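Local atomic coordinates of TbiB1 (Thermobaculum terrenum, PDB entry 5V1V), a protein that binds the leader peptide of the lasso-peptide precursor TbiA(alpha), probably presenting it to the maturation machinery. Residues 37-42 and 50-55; 18-23 and 27-32. All coordinates share one frame; numbering follows the deposited sequence.

Interaction 1. Residues 37-42 and 50-55. With ZN (zinc ion), chain F.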
# COMPACT_ATOMS: atom_id res chain seq x y z
N SER A 37 5.24 -0.73 2.03
CA SER A 37 5.23 -2.19 2.13
C SER A 37 4.47 -2.65 3.37
O SER A 37 3.72 -3.62 3.31
CB SER A 37 6.65 -2.74 2.17
OG SER A 37 7.28 -2.54 0.92
N ARG A 38 4.65 -1.94 4.48
CA ARG A 38 3.94 -2.28 5.70
C ARG A 38 2.43 -2.09 5.54
O ARG A 38 1.64 -2.95 5.94
CB ARG A 38 4.46 -1.49 6.90
CG ARG A 38 3.78 -1.85 8.22
CD ARG A 38 4.10 -3.26 8.70
NE ARG A 38 3.40 -3.54 9.95
CZ ARG A 38 2.63 -4.60 10.18
NH1 ARG A 38 2.46 -5.54 9.26
NH2 ARG A 38 2.04 -4.72 11.36
N ILE A 39 2.03 -0.96 4.96
CA ILE A 39 0.62 -0.72 4.66
C ILE A 39 0.07 -1.83 3.76
O ILE A 39 -1.02 -2.34 4.02
CB ILE A 39 0.40 0.68 4.05
CG1 ILE A 39 0.71 1.74 5.10
CG2 ILE A 39 -1.04 0.80 3.54
CD1 ILE A 39 0.92 3.12 4.51
N TRP A 40 0.81 -2.21 2.72
CA TRP A 40 0.35 -3.27 1.85
C TRP A 40 0.12 -4.57 2.62
O TRP A 40 -0.91 -5.24 2.45
CB TRP A 40 1.33 -3.48 0.70
CG TRP A 40 0.82 -4.45 -0.31
CD1 TRP A 40 1.15 -5.78 -0.40
CD2 TRP A 40 -0.13 -4.20 -1.36
NE1 TRP A 40 0.46 -6.36 -1.44
CE2 TRP A 40 -0.32 -5.41 -2.05
CE3 TRP A 40 -0.83 -3.06 -1.79
CZ2 TRP A 40 -1.17 -5.53 -3.15
CZ3 TRP A 40 -1.69 -3.18 -2.89
CH2 TRP A 40 -1.85 -4.41 -3.56
N SER A 41 1.06 -4.91 3.49
CA SER A 41 0.93 -6.13 4.29
C SER A 41 -0.32 -6.10 5.17
O SER A 41 -1.00 -7.13 5.33
CB SER A 41 2.18 -6.35 5.14
OG SER A 41 3.30 -6.62 4.31
N LEU A 42 -0.64 -4.94 5.72
CA LEU A 42 -1.85 -4.78 6.53
C LEU A 42 -3.11 -4.89 5.67
O LEU A 42 -4.10 -5.49 6.09
CB LEU A 42 -1.81 -3.45 7.29
CG LEU A 42 -0.74 -3.37 8.40
CD1 LEU A 42 -0.35 -1.93 8.69
CD2 LEU A 42 -1.21 -4.08 9.66
N GLU A 50 -8.73 2.66 9.64
CA GLU A 50 -8.51 3.00 11.06
C GLU A 50 -7.43 2.13 11.68
O GLU A 50 -6.55 2.61 12.40
CB GLU A 50 -9.80 2.87 11.90
CG GLU A 50 -9.61 3.08 13.41
CD GLU A 50 -9.24 4.51 13.76
OE1 GLU A 50 -9.47 5.40 12.92
OE2 GLU A 50 -8.73 4.75 14.88
N GLU A 51 -7.51 0.82 11.42
CA GLU A 51 -6.55 -0.15 11.94
C GLU A 51 -5.16 0.11 11.38
O GLU A 51 -4.17 -0.04 12.09
CB GLU A 51 -6.96 -1.58 11.59
CG GLU A 51 -8.28 -2.01 12.19
CD GLU A 51 -8.60 -3.45 11.90
OE1 GLU A 51 -8.45 -4.28 12.82
OE2 GLU A 51 -8.99 -3.75 10.76
N ILE A 52 -5.08 0.48 10.11
CA ILE A 52 -3.80 0.76 9.48
C ILE A 52 -3.18 2.02 10.10
O ILE A 52 -2.01 2.02 10.45
CB ILE A 52 -3.93 0.90 7.95
CG1 ILE A 52 -4.38 -0.43 7.34
CG2 ILE A 52 -2.61 1.37 7.35
CD1 ILE A 52 -4.75 -0.35 5.87
N VAL A 53 -3.98 3.07 10.26
CA VAL A 53 -3.51 4.28 10.93
C VAL A 53 -2.95 3.92 12.31
O VAL A 53 -1.85 4.33 12.67
CB VAL A 53 -4.62 5.35 11.04
CG1 VAL A 53 -4.18 6.51 11.93
CG2 VAL A 53 -5.02 5.86 9.66
N ASP A 54 -3.71 3.14 13.08
CA ASP A 54 -3.29 2.81 14.44
C ASP A 54 -2.01 2.00 14.43
O ASP A 54 -1.14 2.23 15.27
CB ASP A 54 -4.42 2.10 15.18
CG ASP A 54 -5.58 3.01 15.48
OD1 ASP A 54 -5.48 4.23 15.21
OD2 ASP A 54 -6.60 2.51 15.98
N ALA A 55 -1.87 1.07 13.49
CA ALA A 55 -0.66 0.25 13.39
C ALA A 55 0.57 1.08 13.06
O ALA A 55 1.61 0.94 13.71
CB ALA A 55 -0.85 -0.87 12.38
ZN ZN F . -8.11 3.69 16.41
O HOH W 1 -7.16 5.10 17.55
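A zinc ion sits on the flank of helix 49-59 turned away from helix 34-44, held by E50 OE2 and D54 OD2 at 2.0 Å each and by a water. The two acids lie one helical turn apart. In the conformer described, E50 turns about CB-CG (chi2 68°), which brings its carboxylate to the metal beside D54. R64 forms salt bridges to the second oxygens, E50 OE1 and D54 OD1, so R64 probably helps to hold both carboxylates in place for the metal.

The contact between the helices themselves is wholly apolar. Their axes approach to 10.3 Å, with N-to-C directions 139° apart. I52 is the centre of it, and its two branches take different partners: CG1 lies 4.0 Å from L42 CB, while CG2, anti to the backbone N, reaches 4.0 Å from I39 CG1. The I39 and I52 side chains cross at about a right angle. One turn on from I52, the methyl A55 CB meets L42 CD1 at 3.9 Å. L42 also puts CD2 over a face of the R38 guanidinium, toward its rim, while R38 NE pairs with E59.

I39 packs further on L71 and F74 of helix 64-80 and on the bound peptide. With no hydrogen bond between the segments, the helix pairing relies on shape and burial, and the zinc chemistry stays on the outer flank.

Interaction 2. Residues 18-23 and 27-32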
# COMPACT_ATOMS: atom_id res chain seq x y z
N GLU A 18 10.92 -4.91 0.91
CA GLU A 18 10.15 -4.43 -0.22
C GLU A 18 9.08 -5.42 -0.68
O GLU A 18 9.07 -6.58 -0.28
CB GLU A 18 11.09 -4.09 -1.39
CG GLU A 18 12.06 -2.95 -1.11
CD GLU A 18 13.04 -2.71 -2.25
OE1 GLU A 18 13.46 -3.69 -2.90
OE2 GLU A 18 13.40 -1.53 -2.48
N VAL A 19 8.18 -4.93 -1.53
CA VAL A 19 7.20 -5.78 -2.20
C VAL A 19 7.15 -5.36 -3.66
O VAL A 19 7.07 -4.17 -3.97
CB VAL A 19 5.77 -5.63 -1.65
CG1 VAL A 19 4.93 -6.85 -2.06
CG2 VAL A 19 5.75 -5.47 -0.14
N VAL A 20 7.18 -6.33 -4.55
CA VAL A 20 6.90 -6.10 -5.95
C VAL A 20 5.46 -6.52 -6.20
O VAL A 20 5.04 -7.62 -5.81
CB VAL A 20 7.88 -6.89 -6.85
CG1 VAL A 20 7.56 -6.65 -8.32
CG2 VAL A 20 9.31 -6.48 -6.54
N LEU A 21 4.68 -5.64 -6.84
CA LEU A 21 3.29 -5.94 -7.19
C LEU A 21 3.15 -6.10 -8.69
O LEU A 21 3.66 -5.27 -9.44
CB LEU A 21 2.36 -4.80 -6.75
CG LEU A 21 2.52 -4.30 -5.32
CD1 LEU A 21 1.57 -3.14 -5.02
CD2 LEU A 21 2.27 -5.44 -4.35
N LEU A 22 2.45 -7.15 -9.11
CA LEU A 22 2.17 -7.38 -10.52
C LEU A 22 0.66 -7.41 -10.73
O LEU A 22 -0.04 -8.20 -10.10
CB LEU A 22 2.76 -8.72 -10.96
CG LEU A 22 4.28 -8.87 -11.04
CD1 LEU A 22 4.91 -9.07 -9.67
CD2 LEU A 22 4.59 -10.05 -11.94
N HIS A 23 0.17 -6.53 -11.60
CA HIS A 23 -1.24 -6.56 -11.91
C HIS A 23 -1.42 -7.42 -13.15
O HIS A 23 -0.96 -7.06 -14.24
CB HIS A 23 -1.76 -5.15 -12.15
CG HIS A 23 -3.25 -5.06 -12.15
ND1 HIS A 23 -4.04 -5.73 -13.05
CD2 HIS A 23 -4.09 -4.39 -11.33
CE1 HIS A 23 -5.31 -5.48 -12.79
NE2 HIS A 23 -5.37 -4.68 -11.75
N GLY A 27 -0.93 -5.75 -16.77
CA GLY A 27 0.45 -6.14 -17.06
C GLY A 27 1.52 -5.19 -16.54
O GLY A 27 2.64 -5.18 -17.05
N THR A 28 1.16 -4.39 -15.54
CA THR A 28 2.03 -3.38 -14.98
C THR A 28 2.60 -3.90 -13.66
O THR A 28 1.91 -4.62 -12.92
CB THR A 28 1.29 -2.04 -14.77
OG1 THR A 28 0.64 -1.65 -15.99
CG2 THR A 28 2.25 -0.93 -14.34
N TYR A 29 3.85 -3.56 -13.38
CA TYR A 29 4.44 -3.86 -12.08
C TYR A 29 4.92 -2.64 -11.32
O TYR A 29 5.18 -1.57 -11.90
CB TYR A 29 5.50 -4.97 -12.14
CG TYR A 29 6.83 -4.60 -12.77
CD1 TYR A 29 6.92 -4.36 -14.14
CD2 TYR A 29 7.99 -4.57 -12.01
CE1 TYR A 29 8.13 -4.06 -14.72
CE2 TYR A 29 9.22 -4.28 -12.59
CZ TYR A 29 9.28 -4.02 -13.94
OH TYR A 29 10.48 -3.71 -14.54
N PHE A 30 4.99 -2.80 -10.01
CA PHE A 30 5.19 -1.72 -9.06
C PHE A 30 6.09 -2.17 -7.94
O PHE A 30 6.23 -3.37 -7.69
CB PHE A 30 3.84 -1.31 -8.43
CG PHE A 30 2.78 -0.93 -9.44
CD1 PHE A 30 1.96 -1.91 -10.01
CD2 PHE A 30 2.58 0.40 -9.80
CE1 PHE A 30 1.00 -1.56 -10.95
CE2 PHE A 30 1.61 0.75 -10.73
CZ PHE A 30 0.82 -0.23 -11.30
N GLY A 31 6.67 -1.21 -7.23
CA GLY A 31 7.45 -1.49 -6.04
C GLY A 31 6.98 -0.67 -4.86
O GLY A 31 6.57 0.48 -5.01
N LEU A 32 7.03 -1.30 -3.69
CA LEU A 32 6.78 -0.64 -2.42
C LEU A 32 7.95 -0.91 -1.50
O LEU A 32 8.59 -1.95 -1.59
CB LEU A 32 5.50 -1.18 -1.77
CG LEU A 32 4.18 -1.03 -2.53
CD1 LEU A 32 3.08 -1.77 -1.80
CD2 LEU A 32 3.84 0.44 -2.68
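The beta hairpin of strands 18-23 and 28-32 belongs to the three-stranded antiparallel sheet of this PqqD-family fold, and its edge strand, 28-32, takes up the peptide. Backbone bonds tie the two strands at V19-L32 and L21-F30, each pair exchanging two N-H...O=C bonds. Within the second pair, L21 O accepts F30 N at 2.9 Å and also faces the CA-H of Y29, with L21 O 3.1 Å from Y29 CA. Toward the turn, H23 N gives a nearly straight bond to T28 O (178° at the hydrogen), and G27 N closes on H23 O at 2.8 Å with a more bent angle of 132°. G27 takes a positive phi there.

V19, L21, F30 and L32 share the face turned toward helix 34-44, where V19 and L32 touch S37, and L21 and L32 touch W40. L21 and L32 bring methyl to methyl, CD1 to CD1, at 3.8 Å. L21 CB also lies 4.1 Å from F30 CB, and the edge of the F30 ring comes up to L21 O.

V20, L22 and Y29 lie on the other face, where L22 CG packs 4.2 Å from Y29 CB. Along the outer edge of strand 28-32, Y29, F30 and G31 pair with a strand of the bound peptide in an antiparallel ladder, so the sheet continues into that chain, and the Y29 ring lies nearly parallel to a backbone group of the peptide. With CG between the backbone N and the carbonyl carbon (chi1 73°), the Y29 ring leads away from strand 18-23 at its far end but keeps an edge by V20, whose CG1 sits near the ring plane, 4.3 Å from Y29 CD2.

The hairpin, interaction 2, comes first along the chain; strand 28-32 then leads almost directly into helix 34-44, which opens interaction 1. Their centres are 18 Å apart, on opposite sides of the centre of the chain, yet helix 34-44 bridges them. On its sheet side, W40 CB lies 3.5 Å from L32 CD1, and W40 CE2 approaches L21 CD2 equally closely; its other flank packs on helix 49-59. The hairpin and the two helices therefore pack as one body, part of the PqqD-like domain. The peptide meets both contacts, adding a strand beside 28-32 and packing on I39, consistent with a leader-binding groove between the edge strand and the helices.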